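Local coordinates for protein putative acetyltransferase (Staphylococcus aureus subsp. aureus Mu50, PDB 3H4Q) that is of unknown function but probably transfers an acetyl group from acetyl-CoA to an acceptor, as GNAT-family acetyltransferases do, at residues I108-G113 / A146-A151; D30-L35 / Y80-V85. One frame throughout, in Å; residues are numbered along the deposited sequence.

Contact 1. Residues I108-G113 / A146-A151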
loop_
_atom_site.group_PDB
_atom_site.type_symbol
_atom_site.label_atom_id
_atom_site.label_comp_id
_atom_site.label_asym_id
_atom_site.label_seq_id
_atom_site.Cartn_x
_atom_site.Cartn_y
_atom_site.Cartn_z
ATOM N N ILE A 108 -5.108 -1.662 -1.597
ATOM C CA ILE A 108 -3.762 -1.192 -1.277
ATOM C C ILE A 108 -2.953 -1.407 -2.540
ATOM O O ILE A 108 -2.722 -2.540 -2.956
ATOM C CB ILE A 108 -3.149 -1.964 -0.116
ATOM C CG1 ILE A 108 -4.019 -1.733 1.126
ATOM C CG2 ILE A 108 -1.675 -1.525 0.109
ATOM C CD1 ILE A 108 -3.567 -2.444 2.355
ATOM N N HIS A 109 -2.538 -0.310 -3.156
ATOM C CA HIS A 109 -1.833 -0.373 -4.421
ATOM C C HIS A 109 -0.360 -0.441 -4.291
ATOM O O HIS A 109 0.287 -1.001 -5.151
ATOM C CB HIS A 109 -2.155 0.857 -5.259
ATOM C CG HIS A 109 -3.595 0.966 -5.617
ATOM N ND1 HIS A 109 -4.181 0.130 -6.538
ATOM C CD2 HIS A 109 -4.569 1.795 -5.179
ATOM C CE1 HIS A 109 -5.455 0.445 -6.662
ATOM N NE2 HIS A 109 -5.718 1.451 -5.848
ATOM N N ARG A 110 0.193 0.146 -3.238
ATOM C CA ARG A 110 1.634 0.119 -3.046
ATOM C C ARG A 110 1.961 0.333 -1.578
ATOM O O ARG A 110 1.272 1.058 -0.887
ATOM C CB ARG A 110 2.312 1.178 -3.918
ATOM C CG ARG A 110 3.825 1.028 -4.049
ATOM C CD ARG A 110 4.241 -0.192 -4.874
ATOM N NE ARG A 110 5.692 -0.211 -5.057
ATOM C CZ ARG A 110 6.578 -0.770 -4.235
ATOM N NH1 ARG A 110 6.202 -1.411 -3.139
ATOM N NH2 ARG A 110 7.865 -0.681 -4.531
ATOM N N LEU A 111 2.996 -0.353 -1.105
ATOM C CA LEU A 111 3.463 -0.278 0.286
ATOM C C LEU A 111 4.983 -0.444 0.279
ATOM O O LEU A 111 5.501 -1.348 -0.366
ATOM C CB LEU A 111 2.856 -1.404 1.124
ATOM C CG LEU A 111 3.288 -1.531 2.596
ATOM C CD1 LEU A 111 3.024 -0.239 3.387
ATOM C CD2 LEU A 111 2.554 -2.699 3.258
ATOM N N THR A 112 5.700 0.428 0.972
ATOM C CA THR A 112 7.151 0.316 1.059
ATOM C C THR A 112 7.599 0.869 2.385
ATOM O O THR A 112 7.045 1.869 2.846
ATOM C CB THR A 112 7.885 1.151 0.010
ATOM O OG1 THR A 112 7.318 0.926 -1.285
ATOM C CG2 THR A 112 9.337 0.776 -0.014
ATOM N N GLY A 113 8.581 0.193 2.981
ATOM C CA GLY A 113 9.231 0.599 4.219
ATOM C C GLY A 113 10.617 1.084 3.833
ATOM O O GLY A 113 10.829 1.506 2.688
ATOM N N ALA A 146 1.891 -4.851 -5.172
ATOM C CA ALA A 146 1.822 -3.748 -4.202
ATOM C C ALA A 146 3.032 -3.732 -3.266
ATOM O O ALA A 146 3.374 -2.694 -2.707
ATOM C CB ALA A 146 0.532 -3.862 -3.384
ATOM N N LEU A 147 3.682 -4.883 -3.086
ATOM C CA LEU A 147 4.779 -4.990 -2.147
ATOM C C LEU A 147 6.067 -5.367 -2.823
ATOM O O LEU A 147 6.061 -5.895 -3.905
ATOM C CB LEU A 147 4.426 -6.003 -1.056
ATOM C CG LEU A 147 3.559 -5.436 0.090
ATOM C CD1 LEU A 147 2.288 -4.742 -0.403
ATOM C CD2 LEU A 147 3.205 -6.547 1.088
ATOM N N ASN A 148 7.180 -5.074 -2.177
ATOM C CA ASN A 148 8.478 -5.474 -2.699
ATOM C C ASN A 148 8.541 -6.992 -2.566
ATOM O O ASN A 148 7.883 -7.540 -1.689
ATOM C CB ASN A 148 9.576 -4.785 -1.896
ATOM C CG ASN A 148 9.384 -3.271 -1.852
ATOM O OD1 ASN A 148 9.056 -2.669 -2.871
ATOM N ND2 ASN A 148 9.556 -2.659 -0.670
ATOM N N LYS A 149 9.263 -7.677 -3.450
ATOM C CA LYS A 149 9.346 -9.151 -3.379
ATOM C C LYS A 149 9.662 -9.647 -1.962
ATOM O O LYS A 149 8.891 -10.436 -1.404
ATOM C CB LYS A 149 10.338 -9.747 -4.405
ATOM C CG LYS A 149 9.759 -9.968 -5.799
ATOM N N PRO A 150 10.753 -9.139 -1.353
ATOM C CA PRO A 150 11.113 -9.590 -0.005
ATOM C C PRO A 150 10.110 -9.254 1.115
ATOM O O PRO A 150 10.219 -9.814 2.200
ATOM C CB PRO A 150 12.455 -8.891 0.248
ATOM C CG PRO A 150 12.949 -8.490 -1.118
ATOM C CD PRO A 150 11.709 -8.126 -1.839
ATOM N N ALA A 151 9.151 -8.374 0.864
ATOM C CA ALA A 151 8.118 -8.052 1.851
ATOM C C ALA A 151 6.851 -8.920 1.680
ATOM O O ALA A 151 5.850 -8.737 2.403
ATOM C CB ALA A 151 7.740 -6.573 1.742
#
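Ile108 meets Ala146 through its backbone: the methyl CB of Ala146 lies 3.5 Å from Ile108 O, a carbonyl that also accepts a hydrogen bond from the Thr142 hydroxyl. One residue on, Ala146 CA comes up to His109 O at 3.3 Å in a CA-H...O contact, while the His109 side chain leaves on the far side of the strand, where NE2 is hydrogen-bonded to Asp86 OD1. In one of its two modelled conformers Arg110 runs out with CG anti to the backbone N (chi1 -166°), and the bend at chi2 turns it over to the loop and lays the guanidinium alongside, toward Asn148. There NH2 donates to Asn148 OD1 at 2.9 Å, in the carbonyl plane, whereas NH1 reaches Ala146 O at 3.1 Å from above its carbonyl plane. Guanidinium and amide stand nearly perpendicular, at 87°. Leu111 N also donates to Ala146 O (2.9 Å), so two donors, one main-chain and one side-chain, grip that oxygen and hold the start of the loop to the strand. Leu111 CB packs on Leu147 CD1 at 3.7 Å, and Leu154 of helix 153-157 touches both leucines. Thr112 closes the contact, its CG2 3.5 Å from Asn148 ND2. Strand and loop run in similar directions where the parallel partner 139-143 peels away; in GNAT folds this parting of the two central parallel strands forms the acetyl-CoA cleft.

Contact 2. Residues D30-L35 / Y80-V85; sequences DQILNL and YGFIVV
Ile32 rests its CG2 methyl over one face of the Phe82 ring, 3.9 Å from the centroid and 18° off the ring normal, a CH-pi contact displaced toward the rim. The nearest ring atom is CE1, at 3.7 Å from CG2. With chi1 at 66° the Phe82 ring stands off the strand on the side of helix 29-42, where Ile32 meets its face. Leu35, one helical turn further on, approaches differently: its CD1 comes to the edge of the same ring, near its plane, 4.2 Å from Phe82 CD1. That methyl goes deeper against the backbone, lying against the main chain at Gly81, 3.6 Å from Gly81 N. Phe61 of helix 57-66 meets the Phe82 ring nearly at right angles, and Ile65 of the same helix touches Ile32, both adding to the buried core.

The outer side is looser. Asp30 and Asn34 sit on the exposed side of the helix. The side chain of Tyr80 sets out away from the helix and touches Glu75, Glu116 and Tyr117. Gln31 reaches beyond Tyr80 to the start of strand 78-86, where OE1 accepts from Ile79 N, and to Asp77 just before it, where NE2 donates to Asp77 O.

The segment axes cross almost perpendicularly, at -93°, with 8.8 Å between them at closest approach, and the helix lies across the sheet with two residues a turn apart reaching the strand. No hydrogen bond links 30-35 to 80-85. Cohesion between these two segments therefore comes from methyl-to-ring and methyl-to-backbone packing, while the amide of Gln31 adds a polar tether at the edge.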
loop_
_atom_site.group_PDB
_atom_site.type_symbol
_atom_site.label_atom_id
_atom_site.label_comp_id
_atom_site.label_asym_id
_atom_site.label_seq_id
_atom_site.Cartn_x
_atom_site.Cartn_y
_atom_site.Cartn_z
ATOM N N ASP A 30 10.360 13.881 -2.900
ATOM C CA ASP A 30 11.741 13.467 -3.065
ATOM C C ASP A 30 12.068 12.273 -2.157
ATOM O O ASP A 30 12.730 11.349 -2.583
ATOM C CB ASP A 30 12.724 14.638 -2.886
ATOM C CG ASP A 30 12.642 15.297 -1.534
ATOM O OD1 ASP A 30 11.751 14.928 -0.721
ATOM O OD2 ASP A 30 13.476 16.209 -1.292
ATOM N N GLN A 31 11.563 12.262 -0.929
ATOM C CA GLN A 31 11.819 11.137 -0.043
ATOM C C GLN A 31 11.048 9.907 -0.516
ATOM O O GLN A 31 11.582 8.803 -0.537
ATOM C CB GLN A 31 11.513 11.487 1.417
ATOM C CG GLN A 31 12.522 12.486 1.994
ATOM C CD GLN A 31 12.520 12.536 3.515
ATOM O OE1 GLN A 31 12.883 11.563 4.193
ATOM N NE2 GLN A 31 12.147 13.685 4.061
ATOM N N ILE A 32 9.807 10.107 -0.933
ATOM C CA ILE A 32 9.005 8.999 -1.446
ATOM C C ILE A 32 9.738 8.331 -2.625
ATOM O O ILE A 32 9.918 7.110 -2.648
ATOM C CB ILE A 32 7.621 9.479 -1.896
ATOM C CG1 ILE A 32 6.788 9.886 -0.665
ATOM C CG2 ILE A 32 6.927 8.372 -2.661
ATOM C CD1 ILE A 32 5.470 10.618 -0.991
ATOM N N LEU A 33 10.193 9.147 -3.577
ATOM C CA LEU A 33 10.915 8.620 -4.727
ATOM C C LEU A 33 12.191 7.884 -4.326
ATOM O O LEU A 33 12.473 6.810 -4.854
ATOM C CB LEU A 33 11.226 9.722 -5.734
ATOM C CG LEU A 33 10.007 10.271 -6.467
ATOM C CD1 LEU A 33 10.394 11.437 -7.368
ATOM C CD2 LEU A 33 9.350 9.169 -7.281
ATOM N N ASN A 34 12.948 8.437 -3.385
ATOM C CA ASN A 34 14.178 7.788 -2.948
ATOM C C ASN A 34 13.897 6.440 -2.258
ATOM O O ASN A 34 14.718 5.551 -2.304
ATOM C CB ASN A 34 14.966 8.713 -2.042
ATOM C CG ASN A 34 16.291 8.138 -1.631
ATOM O OD1 ASN A 34 17.237 8.095 -2.405
ATOM N ND2 ASN A 34 16.380 7.732 -0.382
ATOM N N LEU A 35 12.739 6.281 -1.626
ATOM C CA LEU A 35 12.386 4.980 -1.034
ATOM C C LEU A 35 12.114 3.950 -2.143
ATOM O O LEU A 35 12.505 2.787 -2.030
ATOM C CB LEU A 35 11.183 5.077 -0.097
ATOM C CG LEU A 35 11.430 5.805 1.227
ATOM C CD1 LEU A 35 10.143 5.851 2.058
ATOM C CD2 LEU A 35 12.557 5.201 2.052
ATOM N N TYR A 80 10.051 7.154 6.496
ATOM C CA TYR A 80 10.536 5.773 6.611
ATOM C C TYR A 80 9.694 4.744 5.873
ATOM O O TYR A 80 10.034 3.555 5.873
ATOM C CB TYR A 80 10.648 5.383 8.086
ATOM C CG TYR A 80 11.722 6.150 8.803
ATOM C CD1 TYR A 80 13.054 5.796 8.663
ATOM C CD2 TYR A 80 11.421 7.230 9.601
ATOM C CE1 TYR A 80 14.053 6.485 9.315
ATOM C CE2 TYR A 80 12.425 7.941 10.256
ATOM C CZ TYR A 80 13.737 7.559 10.108
ATOM O OH TYR A 80 14.747 8.265 10.745
ATOM N N GLY A 81 8.601 5.192 5.260
ATOM C CA GLY A 81 7.780 4.338 4.423
ATOM C C GLY A 81 6.532 5.051 3.947
ATOM O O GLY A 81 6.196 6.120 4.462
ATOM N N PHE A 82 5.851 4.487 2.954
ATOM C CA PHE A 82 4.565 5.028 2.513
ATOM C C PHE A 82 3.629 3.918 2.049
ATOM O O PHE A 82 4.055 2.791 1.837
ATOM C CB PHE A 82 4.732 6.066 1.397
ATOM C CG PHE A 82 5.261 5.508 0.109
ATOM C CD1 PHE A 82 6.626 5.418 -0.118
ATOM C CD2 PHE A 82 4.392 5.114 -0.897
ATOM C CE1 PHE A 82 7.119 4.925 -1.314
ATOM C CE2 PHE A 82 4.875 4.610 -2.097
ATOM C CZ PHE A 82 6.247 4.518 -2.305
ATOM N N ILE A 83 2.363 4.272 1.877
ATOM C CA ILE A 83 1.333 3.349 1.445
ATOM C C ILE A 83 0.302 4.148 0.658
ATOM O O ILE A 83 0.021 5.301 0.988
ATOM C CB ILE A 83 0.657 2.641 2.657
ATOM C CG1 ILE A 83 -0.274 1.509 2.208
ATOM C CG2 ILE A 83 -0.119 3.632 3.522
ATOM C CD1 ILE A 83 -0.680 0.541 3.359
ATOM N N VAL A 84 -0.232 3.549 -0.404
ATOM C CA VAL A 84 -1.256 4.169 -1.244
ATOM C C VAL A 84 -2.493 3.288 -1.157
ATOM O O VAL A 84 -2.407 2.094 -1.427
ATOM C CB VAL A 84 -0.770 4.223 -2.664
ATOM C CG1 VAL A 84 -1.858 4.716 -3.589
ATOM C CG2 VAL A 84 0.477 5.114 -2.734
ATOM N N VAL A 85 -3.626 3.856 -0.755
ATOM C CA VAL A 85 -4.875 3.109 -0.617
ATOM C C VAL A 85 -6.053 3.949 -1.103
ATOM O O VAL A 85 -6.098 5.167 -0.883
ATOM C CB VAL A 85 -5.145 2.701 0.835
ATOM C CG1 VAL A 85 -5.157 3.924 1.748
ATOM C CG2 VAL A 85 -6.457 1.958 0.934
#

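Contacts 1 and 2 share one sheet, their centres 11 Å apart. Strands 78-86 and 106-112 are antiparallel neighbours: Phe82 N lies 2.9 Å from Thr112 O, and Val84 N lies 2.9 Å from Arg110 O, both probable hydrogen bonds. Leu111 CD1 packs on Phe82 O at 3.6 Å. The strand that helix 29-42 packs on in contact 2 adjoins the strand that meets the loop in contact 1, and Ala39 further along that helix touches Asn148. Val85, at the end of 80-85, lines the pocket holding the bound polyether, with Asp86, the partner of His109. An unidentified molecule, probably from the crystallisation liquor, is hydrogen-bonded to Leu111 O and Asn148 N and may mark a pocket there.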